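Local coordinates for pantothenate synthetase (Francisella tularensis subsp. tularensis, PDB 3N8H), which probably catalyses the ATP-dependent condensation of pantoate with beta-alanine to pantothenate, by way of a pantoyl-adenylate intermediate, at residues N9-Q12 and F13-I16; N18-I21 and K22-I26. All coordinates share one frame; numbering follows the deposited sequence.

Contact 1 (N9-Q12 and F13-I16); sequences NIKQ and FHSI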
loop_
_atom_site.group_PDB
_atom_site.type_symbol
_atom_site.label_atom_id
_atom_site.label_comp_id
_atom_site.label_asym_id
_atom_site.label_seq_id
_atom_site.Cartn_x
_atom_site.Cartn_y
_atom_site.Cartn_z
ATOM N N ASN A 9 9.312 7.545 -18.714
ATOM C CA ASN A 9 8.161 8.067 -17.969
ATOM C C ASN A 9 6.903 7.195 -18.078
ATOM O O ASN A 9 6.834 6.282 -18.907
ATOM C CB ASN A 9 7.862 9.534 -18.327
ATOM C CG ASN A 9 7.505 9.735 -19.803
ATOM O OD1 ASN A 9 6.471 9.261 -20.283
ATOM N ND2 ASN A 9 8.350 10.468 -20.517
ATOM N N ILE A 10 5.925 7.474 -17.217
ATOM C CA ILE A 10 4.706 6.675 -17.114
ATOM C C ILE A 10 3.887 6.640 -18.406
ATOM O O ILE A 10 3.551 5.558 -18.913
ATOM C CB ILE A 10 3.799 7.181 -15.957
ATOM C CG1 ILE A 10 4.590 7.259 -14.654
ATOM C CG2 ILE A 10 2.597 6.267 -15.772
ATOM C CD1 ILE A 10 5.074 5.922 -14.174
ATOM N N LYS A 11 3.562 7.824 -18.925
ATOM C CA LYS A 11 2.809 7.942 -20.170
ATOM C C LYS A 11 3.450 7.045 -21.204
ATOM O O LYS A 11 2.802 6.185 -21.798
ATOM C CB LYS A 11 2.804 9.394 -20.666
ATOM C CG LYS A 11 1.626 10.235 -20.179
ATOM C CD LYS A 11 1.403 10.081 -18.675
ATOM C CE LYS A 11 -0.003 9.557 -18.367
ATOM N NZ LYS A 11 -0.187 9.202 -16.931
ATOM N N GLN A 12 4.746 7.240 -21.400
ATOM C CA GLN A 12 5.489 6.455 -22.362
ATOM C C GLN A 12 5.428 4.958 -22.063
ATOM O O GLN A 12 5.385 4.127 -22.984
ATOM C CB GLN A 12 6.937 6.910 -22.362
ATOM C CG GLN A 12 7.533 7.010 -23.729
ATOM C CD GLN A 12 9.030 7.014 -23.662
ATOM O OE1 GLN A 12 9.621 7.621 -22.760
ATOM N NE2 GLN A 12 9.665 6.321 -24.606
ATOM N N PHE A 13 5.444 4.610 -20.775
ATOM C CA PHE A 13 5.367 3.212 -20.405
ATOM C C PHE A 13 3.959 2.622 -20.557
ATOM O O PHE A 13 3.804 1.476 -20.999
ATOM C CB PHE A 13 5.870 2.945 -18.993
ATOM C CG PHE A 13 5.832 1.495 -18.650
ATOM C CD1 PHE A 13 6.795 0.636 -19.156
ATOM C CD2 PHE A 13 4.788 0.967 -17.908
ATOM C CE1 PHE A 13 6.743 -0.718 -18.882
ATOM C CE2 PHE A 13 4.725 -0.383 -17.645
ATOM C CZ PHE A 13 5.709 -1.231 -18.134
ATOM N N HIS A 14 2.938 3.386 -20.184
ATOM C CA HIS A 14 1.565 2.922 -20.375
ATOM C C HIS A 14 1.323 2.609 -21.832
ATOM O O HIS A 14 0.699 1.601 -22.162
ATOM C CB HIS A 14 0.557 3.950 -19.896
ATOM C CG HIS A 14 0.452 4.036 -18.408
ATOM N ND1 HIS A 14 0.442 2.919 -17.599
ATOM C CD2 HIS A 14 0.339 5.102 -17.581
ATOM C CE1 HIS A 14 0.336 3.294 -16.336
ATOM N NE2 HIS A 14 0.272 4.613 -16.298
ATOM N N SER A 15 1.839 3.474 -22.700
ATOM C CA SER A 15 1.719 3.286 -24.135
ATOM C C SER A 15 2.140 1.881 -24.506
ATOM O O SER A 15 1.332 1.081 -24.973
ATOM C CB SER A 15 2.583 4.296 -24.895
ATOM O OG SER A 15 2.103 5.621 -24.727
ATOM N N ILE A 16 3.410 1.572 -24.282
ATOM C CA ILE A 16 3.927 0.285 -24.706
ATOM C C ILE A 16 3.243 -0.887 -23.978
ATOM O O ILE A 16 2.907 -1.907 -24.603
ATOM C CB ILE A 16 5.469 0.230 -24.609
ATOM C CG1 ILE A 16 5.984 -1.124 -25.098
ATOM C CG2 ILE A 16 5.942 0.549 -23.206
ATOM C CD1 ILE A 16 5.634 -1.427 -26.559
#
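The imidazole of His14 overlaps the CG2 methyl of Ile10, one turn earlier in the first turns of helix 10-18, which opens with an N-cap at Asn9. The i, i+4 spacing on the helix makes the two side chains run side by side and point the same way, and chi1 -74° sets His14 CG beside its own backbone N, on the side of the preceding turn, where Ile10 CG2 lies. CG2 reaches the ring obliquely, but its approaches to His14 CD2 (3.1 Å) and NE2 are both too close for relaxed packing, so the neighbourhood is firm while the exact ring position is doubtful. Lys11 approaches the same ring at its edge, with NZ 4.2 Å from CD2. At the N-cap, Asn9 OD1 accepts from Gln12 N at 2.9 Å (N-H...O 164°), which satisfies an amide of the first turn. The backbone then takes over, with Phe13 N on Asn9 O at 2.9 Å and His14 N on Ile10 O at 2.6 Å. Ile10 and Phe13 are the buried members, both resting on Ile141 of helix 127-142 and on strand 91-93, where the Phe13 ring meets that of Phe93. The side-chain oxygen OE1 of Gln12 accepts from Asp8 N, just before the cap. Lys11 O accepts twice from one residue: from Ser15 N at 3.0 Å, and from Ser15 OG, 38° out of the carbonyl plane, at 3.1 Å.

Contact 2 (N18-I21 and K22-I26); sequences NSLI and KQQKI
This is a local turn contact at the protein surface, in the loop that leads from helix 10-18 into strand 26-31. Its frame is a type I beta turn from Ile21 to Gln24: Gln24 N donates to Ile21 O at 3.0 Å, with an N-H...O angle of 163°, although the donor stands well above the carbonyl plane. A water donates to Ile21 O and also to Gln24 O, at 2.6 Å from the latter, so the first carbonyl of the turn is held by both protein and solvent. The Ile21 side chain lies against those of Lys22 and Gln23 in the turn. With CG1 anti to the backbone N (chi1 -175°), that branch runs alongside Gln23 and comes 3.7 Å from its CG, and CD1 lies 3.6 Å from Lys22 CE. Gln24 crosses Leu20 at about a right angle, placing NE2 3.6 Å from Leu20 CB. Further on, the methyls Leu20 CD1 and Ile26 CD1 meet at 3.6 Å, and both residues also touch strand 52-57, through Val52 and Ile54 respectively. The loop is the returning half of a beta-alpha-beta crossover, from parallel strand 5-7 through helix 10-18 to strand 26-31, consistent with the Rossmann-like fold of the HUP clan.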
loop_
_atom_site.group_PDB
_atom_site.type_symbol
_atom_site.label_atom_id
_atom_site.label_comp_id
_atom_site.label_asym_id
_atom_site.label_seq_id
_atom_site.Cartn_x
_atom_site.Cartn_y
_atom_site.Cartn_z
ATOM N N ASN A 18 0.228 -1.090 -22.733
ATOM C CA ASN A 18 -1.157 -1.293 -23.148
ATOM C C ASN A 18 -1.271 -1.845 -24.562
ATOM O O ASN A 18 -2.350 -2.252 -24.994
ATOM C CB ASN A 18 -1.970 -0.008 -22.984
ATOM C CG ASN A 18 -2.156 0.375 -21.526
ATOM O OD1 ASN A 18 -1.967 -0.448 -20.628
ATOM N ND2 ASN A 18 -2.526 1.628 -21.285
ATOM N N SER A 19 -0.142 -1.877 -25.267
ATOM C CA SER A 19 -0.091 -2.399 -26.632
ATOM C C SER A 19 0.163 -3.904 -26.687
ATOM O O SER A 19 0.078 -4.511 -27.751
ATOM C CB SER A 19 0.984 -1.669 -27.437
ATOM O OG SER A 19 1.842 -0.933 -26.585
ATOM N N LEU A 20 0.482 -4.510 -25.546
ATOM C CA LEU A 20 0.762 -5.942 -25.519
ATOM C C LEU A 20 -0.532 -6.760 -25.498
ATOM O O LEU A 20 -1.481 -6.406 -24.801
ATOM C CB LEU A 20 1.634 -6.298 -24.310
ATOM C CG LEU A 20 2.935 -5.504 -24.159
ATOM C CD1 LEU A 20 3.683 -5.918 -22.903
ATOM C CD2 LEU A 20 3.819 -5.660 -25.388
ATOM N N ILE A 21 -0.574 -7.849 -26.262
ATOM C CA ILE A 21 -1.724 -8.750 -26.187
ATOM C C ILE A 21 -1.574 -9.722 -25.004
ATOM O O ILE A 21 -0.453 -10.013 -24.563
ATOM C CB ILE A 21 -1.996 -9.487 -27.534
ATOM C CG1 ILE A 21 -3.275 -10.336 -27.451
ATOM C CG2 ILE A 21 -0.807 -10.338 -27.937
ATOM C CD1 ILE A 21 -4.534 -9.560 -27.055
ATOM N N LYS A 22 -2.705 -10.195 -24.483
ATOM C CA LYS A 22 -2.744 -11.036 -23.283
ATOM C C LYS A 22 -1.983 -12.352 -23.460
ATOM O O LYS A 22 -1.550 -12.971 -22.480
ATOM C CB LYS A 22 -4.199 -11.328 -22.909
ATOM C CG LYS A 22 -4.981 -12.017 -24.032
ATOM C CD LYS A 22 -6.486 -11.770 -23.939
ATOM C CE LYS A 22 -6.881 -10.398 -24.485
ATOM N NZ LYS A 22 -8.359 -10.172 -24.421
ATOM N N GLN A 23 -1.831 -12.770 -24.715
ATOM C CA GLN A 23 -1.128 -14.002 -25.061
ATOM C C GLN A 23 0.328 -13.961 -24.611
ATOM O O GLN A 23 0.956 -14.997 -24.403
ATOM C CB GLN A 23 -1.177 -14.216 -26.575
ATOM C CG GLN A 23 -2.546 -13.954 -27.189
ATOM C CD GLN A 23 -3.637 -14.759 -26.518
ATOM O OE1 GLN A 23 -3.362 -15.740 -25.821
ATOM N NE2 GLN A 23 -4.885 -14.351 -26.721
ATOM N N GLN A 24 0.856 -12.752 -24.469
ATOM C CA GLN A 24 2.275 -12.557 -24.202
ATOM C C GLN A 24 2.568 -12.579 -22.706
ATOM O O GLN A 24 2.074 -11.745 -21.961
ATOM C CB GLN A 24 2.759 -11.248 -24.840
ATOM C CG GLN A 24 2.709 -11.275 -26.366
ATOM C CD GLN A 24 3.219 -9.996 -26.996
ATOM O OE1 GLN A 24 4.076 -10.025 -27.879
ATOM N NE2 GLN A 24 2.696 -8.862 -26.541
ATOM N N LYS A 25 3.351 -13.566 -22.282
ATOM C CA LYS A 25 3.816 -13.640 -20.907
ATOM C C LYS A 25 4.799 -12.504 -20.673
ATOM O O LYS A 25 5.755 -12.338 -21.436
ATOM C CB LYS A 25 4.511 -14.972 -20.643
ATOM C CG LYS A 25 3.624 -16.187 -20.818
ATOM C CD LYS A 25 3.709 -17.101 -19.594
ATOM C CE LYS A 25 3.296 -16.353 -18.322
ATOM N NZ LYS A 25 3.284 -17.210 -17.086
ATOM N N ILE A 26 4.559 -11.726 -19.623
ATOM C CA ILE A 26 5.430 -10.607 -19.280
ATOM C C ILE A 26 6.280 -10.939 -18.057
ATOM O O ILE A 26 5.753 -11.289 -16.992
ATOM C CB ILE A 26 4.619 -9.346 -18.988
ATOM C CG1 ILE A 26 3.612 -9.093 -20.111
ATOM C CG2 ILE A 26 5.553 -8.147 -18.789
ATOM C CD1 ILE A 26 2.875 -7.783 -19.991
HETATM O O HOH W 1 0.487 -9.742 -21.719
#

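How the contacts relate
Contacts 1 and 2 follow in series along the chain, with their centres about 15 Å apart: contact 1 starts helix 10-18 and contact 2 carries the chain from that helix into strand 26-31. Together they span much of the connection between strand 5-7, at the outer edge of the parallel sheet, and inner strand 26-31. Ser19 OG, hydrogen-bonded to Ser15 O and Ile16 O, ties the start of 18-21 to the end of 13-16. The centres of both contacts lie well out, about 24 and 26 Å from that of the chain, away from the annotated sites; strand 26-31 nevertheless leads on to Met32-His39, the predicted ATP-binding segment.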